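Local atomic coordinates of AAA ATPase, central region (Enterococcus faecium, PDB entry 2R9G), a protein that is probably an MgsA/RarA-type AAA+ ATPase acting in DNA maintenance at replication forks, represented here by its C-terminal fragment. Residues I25-L37 / L91-K103. Residues are numbered along the deposited sequence; the frame is centred on the assembly and turned at random.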
ATOM      1  N   ILE C  25     -15.585  15.204   6.735  1.00 28.11           N
ATOM      2  CA  ILE C  25     -14.217  14.779   6.407  1.00 25.38           C
ATOM      3  C   ILE C  25     -13.575  15.758   5.431  1.00 24.92           C
ATOM      4  O   ILE C  25     -12.477  16.255   5.690  1.00 19.32           O
ATOM      5  CB  ILE C  25     -14.137  13.316   5.864  1.00 23.55           C
ATOM      6  CG1 ILE C  25     -14.702  12.332   6.887  1.00 27.19           C
ATOM      7  CG2 ILE C  25     -12.693  12.956   5.551  1.00 31.43           C
ATOM      8  CD1 ILE C  25     -14.686  10.872   6.474  1.00 21.65           C
ATOM      9  N   ARG C  26     -14.288  16.060   4.343  1.00 26.57           N
ATOM     10  CA  ARG C  26     -13.903  17.105   3.378  1.00 27.64           C
ATOM     11  C   ARG C  26     -13.576  18.427   4.086  1.00 27.78           C
ATOM     12  O   ARG C  26     -12.625  19.132   3.717  1.00 25.74           O
ATOM     13  CB  ARG C  26     -15.028  17.291   2.349  1.00 25.57           C
ATOM     14  CG  ARG C  26     -14.805  18.344   1.268  1.00 26.25           C
ATOM     15  CD  ARG C  26     -16.107  18.615   0.510  1.00 26.72           C
ATOM     16  NE  ARG C  26     -16.559  17.498  -0.330  1.00 26.35           N
ATOM     17  CZ  ARG C  26     -17.833  17.226  -0.616  1.00 25.86           C
ATOM     18  NH1 ARG C  26     -18.133  16.198  -1.401  1.00 26.43           N
ATOM     19  NH2 ARG C  26     -18.814  17.975  -0.125  1.00 21.62           N
ATOM     20  N   GLY C  27     -14.335  18.715   5.143  1.00 25.53           N
ATOM     21  CA  GLY C  27     -14.194  19.952   5.900  1.00 22.77           C
ATOM     22  C   GLY C  27     -13.227  19.951   7.062  1.00 27.27           C
ATOM     23  O   GLY C  27     -13.185  20.921   7.833  1.00 24.68           O
ATOM     24  N   SER C  28     -12.468  18.859   7.189  1.00 26.70           N
ATOM     25  CA  SER C  28     -11.391  18.695   8.178  1.00 29.00           C
ATOM     26  C   SER C  28     -11.840  18.681   9.642  1.00 30.05           C
ATOM     27  O   SER C  28     -11.065  19.012  10.540  1.00 29.76           O
ATOM     28  CB  SER C  28     -10.246  19.705   7.951  1.00 29.40           C
ATOM     29  OG  SER C  28      -9.682  19.580   6.653  1.00 31.83           O
ATOM     30  N   ASP C  29     -13.082  18.267   9.882  1.00 31.60           N
ATOM     31  CA  ASP C  29     -13.617  18.215  11.244  1.00 31.29           C
ATOM     32  C   ASP C  29     -13.624  16.774  11.735  1.00 27.64           C
ATOM     33  O   ASP C  29     -14.569  16.032  11.470  1.00 25.54           O
ATOM     34  CB  ASP C  29     -15.034  18.810  11.281  1.00 30.30           C
ATOM     35  CG  ASP C  29     -15.518  19.129  12.694  1.00 35.06           C
ATOM     36  OD1 ASP C  29     -15.143  18.427  13.659  1.00 33.99           O
ATOM     37  OD2 ASP C  29     -16.305  20.092  12.835  1.00 42.59           O
ATOM     38  N   VAL C  30     -12.574  16.391  12.458  1.00 25.71           N
ATOM     39  CA  VAL C  30     -12.430  15.023  12.986  1.00 27.31           C
ATOM     40  C   VAL C  30     -13.629  14.603  13.835  1.00 25.42           C
ATOM     41  O   VAL C  30     -14.207  13.540  13.616  1.00 31.29           O
ATOM     42  CB  VAL C  30     -11.144  14.856  13.832  1.00 25.55           C
ATOM     43  CG1 VAL C  30     -10.988  13.423  14.279  1.00 29.43           C
ATOM     44  CG2 VAL C  30      -9.939  15.276  13.049  1.00 25.37           C
ATOM     45  N   ASP C  31     -14.008  15.460  14.781  1.00 27.57           N
ATOM     46  CA  ASP C  31     -15.025  15.131  15.782  1.00 26.50           C
ATOM     47  C   ASP C  31     -16.404  14.950  15.179  1.00 22.25           C
ATOM     48  O   ASP C  31     -17.145  14.056  15.579  1.00 27.16           O
ATOM     49  CB  ASP C  31     -15.045  16.194  16.878  1.00 26.77           C
ATOM     50  CG  ASP C  31     -13.705  16.327  17.575  1.00 32.90           C
ATOM     51  OD1 ASP C  31     -13.253  15.327  18.175  1.00 34.59           O
ATOM     52  OD2 ASP C  31     -13.103  17.422  17.508  1.00 32.89           O
ATOM     53  N   ALA C  32     -16.733  15.791  14.202  1.00 26.81           N
ATOM     54  CA  ALA C  32     -18.002  15.688  13.496  1.00 27.06           C
ATOM     55  C   ALA C  32     -18.022  14.457  12.609  1.00 25.37           C
ATOM     56  O   ALA C  32     -19.029  13.764  12.541  1.00 36.13           O
ATOM     57  CB  ALA C  32     -18.265  16.931  12.687  1.00 21.81           C
ATOM     58  N   ALA C  33     -16.900  14.171  11.951  1.00 27.04           N
ATOM     59  CA  ALA C  33     -16.798  12.986  11.093  1.00 26.18           C
ATOM     60  C   ALA C  33     -16.899  11.697  11.889  1.00 21.23           C
ATOM     61  O   ALA C  33     -17.502  10.723  11.430  1.00 31.93           O
ATOM     62  CB  ALA C  33     -15.520  13.014  10.294  1.00 16.39           C
ATOM     63  N   LEU C  34     -16.326  11.700  13.087  1.00 21.11           N
ATOM     64  CA  LEU C  34     -16.395  10.546  13.974  1.00 22.69           C
ATOM     65  C   LEU C  34     -17.788  10.380  14.560  1.00 27.32           C
ATOM     66  O   LEU C  34     -18.243   9.257  14.767  1.00 27.20           O
ATOM     67  CB  LEU C  34     -15.333  10.628  15.068  1.00 24.39           C
ATOM     68  CG  LEU C  34     -13.896  10.342  14.595  1.00 28.00           C
ATOM     69  CD1 LEU C  34     -12.955  10.434  15.766  1.00 21.12           C
ATOM     70  CD2 LEU C  34     -13.753   8.979  13.918  1.00 20.51           C
ATOM     71  N   HIS C  35     -18.468  11.503  14.795  1.00 27.95           N
ATOM     72  CA  HIS C  35     -19.861  11.482  15.212  1.00 25.15           C
ATOM     73  C   HIS C  35     -20.747  10.833  14.155  1.00 27.40           C
ATOM     74  O   HIS C  35     -21.556   9.958  14.478  1.00 31.44           O
ATOM     75  CB  HIS C  35     -20.366  12.893  15.516  1.00 28.09           C
ATOM     76  CG  HIS C  35     -21.858  13.001  15.512  1.00 27.42           C
ATOM     77  ND1 HIS C  35     -22.640  12.457  16.506  1.00 28.61           N
ATOM     78  CD2 HIS C  35     -22.711  13.552  14.619  1.00 32.41           C
ATOM     79  CE1 HIS C  35     -23.911  12.683  16.234  1.00 32.28           C
ATOM     80  NE2 HIS C  35     -23.982  13.344  15.094  1.00 35.52           N
ATOM     81  N   TYR C  36     -20.588  11.252  12.898  1.00 29.34           N
ATOM     82  CA  TYR C  36     -21.380  10.689  11.802  1.00 24.08           C
ATOM     83  C   TYR C  36     -20.992   9.264  11.451  1.00 26.64           C
ATOM     84  O   TYR C  36     -21.862   8.478  11.074  1.00 23.69           O
ATOM     85  CB  TYR C  36     -21.384  11.592  10.564  1.00 20.56           C
ATOM     86  CG  TYR C  36     -22.087  12.902  10.832  1.00 23.88           C
ATOM     87  CD1 TYR C  36     -23.449  12.936  11.154  1.00 21.12           C
ATOM     88  CD2 TYR C  36     -21.386  14.100  10.806  1.00 22.14           C
ATOM     89  CE1 TYR C  36     -24.094  14.146  11.428  1.00 24.83           C
ATOM     90  CE2 TYR C  36     -22.008  15.302  11.084  1.00 23.52           C
ATOM     91  CZ  TYR C  36     -23.357  15.324  11.386  1.00 24.75           C
ATOM     92  OH  TYR C  36     -23.954  16.530  11.639  1.00 29.89           O
ATOM     93  N   LEU C  37     -19.708   8.924  11.596  1.00 22.77           N
ATOM     94  CA  LEU C  37     -19.280   7.529  11.439  1.00 23.94           C
ATOM     95  C   LEU C  37     -19.979   6.651  12.476  1.00 24.89           C
ATOM     96  O   LEU C  37     -20.514   5.590  12.134  1.00 24.68           O
ATOM     97  CB  LEU C  37     -17.753   7.369  11.506  1.00 19.71           C
ATOM     98  CG  LEU C  37     -17.167   5.944  11.549  1.00 23.60           C
ATOM     99  CD1 LEU C  37     -17.648   5.067  10.384  1.00 21.61           C
ATOM    100  CD2 LEU C  37     -15.654   5.975  11.599  1.00 24.40           C
ATOM    101  N   LEU C  91     -11.722   1.849  10.191  1.00 21.52           N
ATOM    102  CA  LEU C  91     -12.478   2.983   9.639  1.00 23.64           C
ATOM    103  C   LEU C  91     -12.233   4.271  10.406  1.00 20.60           C
ATOM    104  O   LEU C  91     -12.112   5.325   9.795  1.00 19.10           O
ATOM    105  CB  LEU C  91     -13.975   2.693   9.596  1.00 21.73           C
ATOM    106  CG  LEU C  91     -14.365   1.496   8.730  1.00 23.09           C
ATOM    107  CD1 LEU C  91     -15.855   1.289   8.792  1.00 26.01           C
ATOM    108  CD2 LEU C  91     -13.865   1.669   7.279  1.00 22.92           C
ATOM    109  N   ALA C  92     -12.172   4.177  11.735  1.00 20.83           N
ATOM    110  CA  ALA C  92     -11.835   5.328  12.587  1.00 22.32           C
ATOM    111  C   ALA C  92     -10.460   5.883  12.252  1.00 24.97           C
ATOM    112  O   ALA C  92     -10.292   7.112  12.115  1.00 22.43           O
ATOM    113  CB  ALA C  92     -11.899   4.951  14.067  1.00 23.31           C
ATOM    114  N   ASP C  93      -9.487   4.975  12.119  1.00 18.76           N
ATOM    115  CA  ASP C  93      -8.121   5.328  11.778  1.00 21.63           C
ATOM    116  C   ASP C  93      -8.048   6.127  10.486  1.00 25.34           C
ATOM    117  O   ASP C  93      -7.348   7.138  10.420  1.00 23.31           O
ATOM    118  CB  ASP C  93      -7.260   4.071  11.624  1.00 21.24           C
ATOM    119  CG  ASP C  93      -6.904   3.420  12.950  1.00 27.07           C
ATOM    120  OD1 ASP C  93      -6.298   2.338  12.887  1.00 28.38           O
ATOM    121  OD2 ASP C  93      -7.217   3.961  14.035  1.00 29.06           O
ATOM    122  N   VAL C  94      -8.763   5.667   9.461  1.00 27.13           N
ATOM    123  CA  VAL C  94      -8.691   6.320   8.165  1.00 25.65           C
ATOM    124  C   VAL C  94      -9.461   7.626   8.133  1.00 25.02           C
ATOM    125  O   VAL C  94      -9.046   8.558   7.467  1.00 25.75           O
ATOM    126  CB  VAL C  94      -9.014   5.381   6.944  1.00 29.46           C
ATOM    127  CG1 VAL C  94      -7.982   4.286   6.841  1.00 27.05           C
ATOM    128  CG2 VAL C  94     -10.379   4.778   7.027  1.00 34.44           C
ATOM    129  N   VAL C  95     -10.545   7.706   8.895  1.00 26.72           N
ATOM    130  CA  VAL C  95     -11.346   8.926   8.980  1.00 26.47           C
ATOM    131  C   VAL C  95     -10.514  10.078   9.559  1.00 27.57           C
ATOM    132  O   VAL C  95     -10.464  11.160   8.978  1.00 30.23           O
ATOM    133  CB  VAL C  95     -12.676   8.687   9.763  1.00 26.25           C
ATOM    134  CG1 VAL C  95     -13.292   9.988  10.253  1.00 33.52           C
ATOM    135  CG2 VAL C  95     -13.679   7.950   8.892  1.00 30.63           C
ATOM    136  N   VAL C  96      -9.823   9.824  10.666  1.00 27.22           N
ATOM    137  CA  VAL C  96      -8.965  10.834  11.285  1.00 29.45           C
ATOM    138  C   VAL C  96      -7.853  11.279  10.332  1.00 29.30           C
ATOM    139  O   VAL C  96      -7.660  12.479  10.120  1.00 29.74           O
ATOM    140  CB  VAL C  96      -8.392  10.348  12.635  1.00 27.55           C
ATOM    141  CG1 VAL C  96      -7.506  11.401  13.226  1.00 14.80           C
ATOM    142  CG2 VAL C  96      -9.528  10.048  13.606  1.00 28.04           C
ATOM    143  N   ASP C  97      -7.165  10.299   9.743  1.00 27.38           N
ATOM    144  CA  ASP C  97      -6.125  10.518   8.739  1.00 27.21           C
ATOM    145  C   ASP C  97      -6.638  11.350   7.559  1.00 27.38           C
ATOM    146  O   ASP C  97      -5.975  12.299   7.152  1.00 22.33           O
ATOM    147  CB  ASP C  97      -5.563   9.167   8.251  1.00 26.41           C
ATOM    148  CG  ASP C  97      -4.361   9.310   7.302  1.00 31.24           C
ATOM    149  OD1 ASP C  97      -3.761  10.403   7.190  1.00 25.33           O
ATOM    150  OD2 ASP C  97      -4.007   8.299   6.660  1.00 34.35           O
ATOM    151  N   LEU C  98      -7.809  10.996   7.026  1.00 24.46           N
ATOM    152  CA  LEU C  98      -8.394  11.717   5.893  1.00 23.47           C
ATOM    153  C   LEU C  98      -8.780  13.153   6.250  1.00 21.39           C
ATOM    154  O   LEU C  98      -8.485  14.076   5.493  1.00 22.05           O
ATOM    155  CB  LEU C  98      -9.608  10.975   5.334  1.00 23.35           C
ATOM    156  CG  LEU C  98      -9.429   9.671   4.553  1.00 25.67           C
ATOM    157  CD1 LEU C  98     -10.801   9.189   4.049  1.00 18.32           C
ATOM    158  CD2 LEU C  98      -8.406   9.798   3.412  1.00 24.74           C
ATOM    159  N   CYS C  99      -9.425  13.327   7.406  1.00 25.41           N
ATOM    160  CA  CYS C  99      -9.783  14.657   7.944  1.00 26.81           C
ATOM    161  C   CYS C  99      -8.596  15.601   8.052  1.00 27.69           C
ATOM    162  O   CYS C  99      -8.737  16.796   7.817  1.00 32.17           O
ATOM    163  CB  CYS C  99     -10.411  14.554   9.347  1.00 20.33           C
ATOM    164  SG  CYS C  99     -12.049  13.819   9.398  1.00 23.72           S
ATOM    165  N   LEU C 100      -7.429  15.074   8.410  1.00 25.12           N
ATOM    166  CA  LEU C 100      -6.308  15.944   8.754  1.00 25.29           C
ATOM    167  C   LEU C 100      -5.228  16.063   7.672  1.00 26.06           C
ATOM    168  O   LEU C 100      -4.320  16.893   7.782  1.00 29.43           O
ATOM    169  CB  LEU C 100      -5.738  15.554  10.126  1.00 22.85           C
ATOM    170  CG  LEU C 100      -6.684  15.814  11.310  1.00 32.41           C
ATOM    171  CD1 LEU C 100      -6.144  15.246  12.635  1.00 30.35           C
ATOM    172  CD2 LEU C 100      -7.021  17.305  11.453  1.00 29.86           C
ATOM    173  N   SER C 101      -5.356  15.254   6.622  1.00 22.77           N
ATOM    174  CA  SER C 101      -4.467  15.291   5.460  1.00 25.64           C
ATOM    175  C   SER C 101      -4.814  16.456   4.543  1.00 29.61           C
ATOM    176  O   SER C 101      -5.917  16.988   4.633  1.00 33.05           O
ATOM    177  CB  SER C 101      -4.565  13.975   4.684  1.00 26.37           C
ATOM    178  OG  SER C 101      -3.920  12.941   5.406  1.00 36.72           O
ATOM    179  N   PRO C 102      -3.861  16.889   3.684  1.00 27.70           N
ATOM    180  CA  PRO C 102      -4.178  17.893   2.668  1.00 27.32           C
ATOM    181  C   PRO C 102      -5.303  17.466   1.732  1.00 26.23           C
ATOM    182  O   PRO C 102      -5.366  16.303   1.317  1.00 32.20           O
ATOM    183  CB  PRO C 102      -2.866  18.024   1.892  1.00 24.19           C
ATOM    184  CG  PRO C 102      -1.822  17.681   2.899  1.00 30.10           C
ATOM    185  CD  PRO C 102      -2.427  16.540   3.661  1.00 30.14           C
ATOM    186  N   LYS C 103      -6.182  18.408   1.416  1.00 28.01           N
ATOM    187  CA  LYS C 103      -7.340  18.136   0.580  1.00 23.18           C
ATOM    188  C   LYS C 103      -7.077  18.579  -0.850  1.00 29.77           C
ATOM    189  O   LYS C 103      -6.541  19.665  -1.087  1.00 30.77           O
ATOM    190  CB  LYS C 103      -8.581  18.862   1.104  1.00 27.90           C
ATOM    191  CG  LYS C 103      -8.896  18.658   2.582  1.00 29.52           C
ATOM    192  CD  LYS C 103      -9.351  17.240   2.864  1.00 21.56           C
ATOM    193  CE  LYS C 103      -9.688  17.059   4.326  1.00 21.65           C
ATOM    194  NZ  LYS C 103      -8.528  17.300   5.215  1.00 23.09           N
TER
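Ser-28 lies beyond the oxygen of the flat Cys-99 carbonyl, while Lys-103 NZ sits above its plane (68° out), 2.7 Å from Cys-99 O. NZ also donates to Ser-101 O at 2.7 Å, in the plane of the Ser-101 carbonyl. Across the contact, Lys-103 NZ donates to Ser-28 OG at 2.9 Å. A weak bond to Leu-98 O adds to this grip. The lysine is bent at chi2 and chi4, which folds its amine back over the end of helix 88-100. Its charge there probably suits the negative pole of that helix.

The rest is apolar. Val-95 is a knob among Ile-25, Ala-33, Leu-34 and Leu-37. Its CG1 is anti to the backbone N (chi1 161°) and touches Ala-33 CB at 3.8 Å. Its other branch, CG2, meets Leu-37 CD2 at 3.9 Å. Cys-99 SG lies 3.7 Å from Ala-33 CB. Val-30 divides its methyls: CG1 faces Val-96, while CG2 lies 3.7 Å from Leu-100 CG.

Ile-25 and Leu-37 also pack on helix 46-61, and the second subunit covers Leu-34 with Ala-110. Ser-28, at positive phi, is C-prime of a Schellman motif ending helix 14-26. Asp-29 then N-caps helix 30-43. This tight turn joins two helices of an all-helical bundle, in which helices 30-37 and 91-100 run roughly antiparallel (148°) and helices 14-26 and 30-43 share the hole for the Val-95 knob.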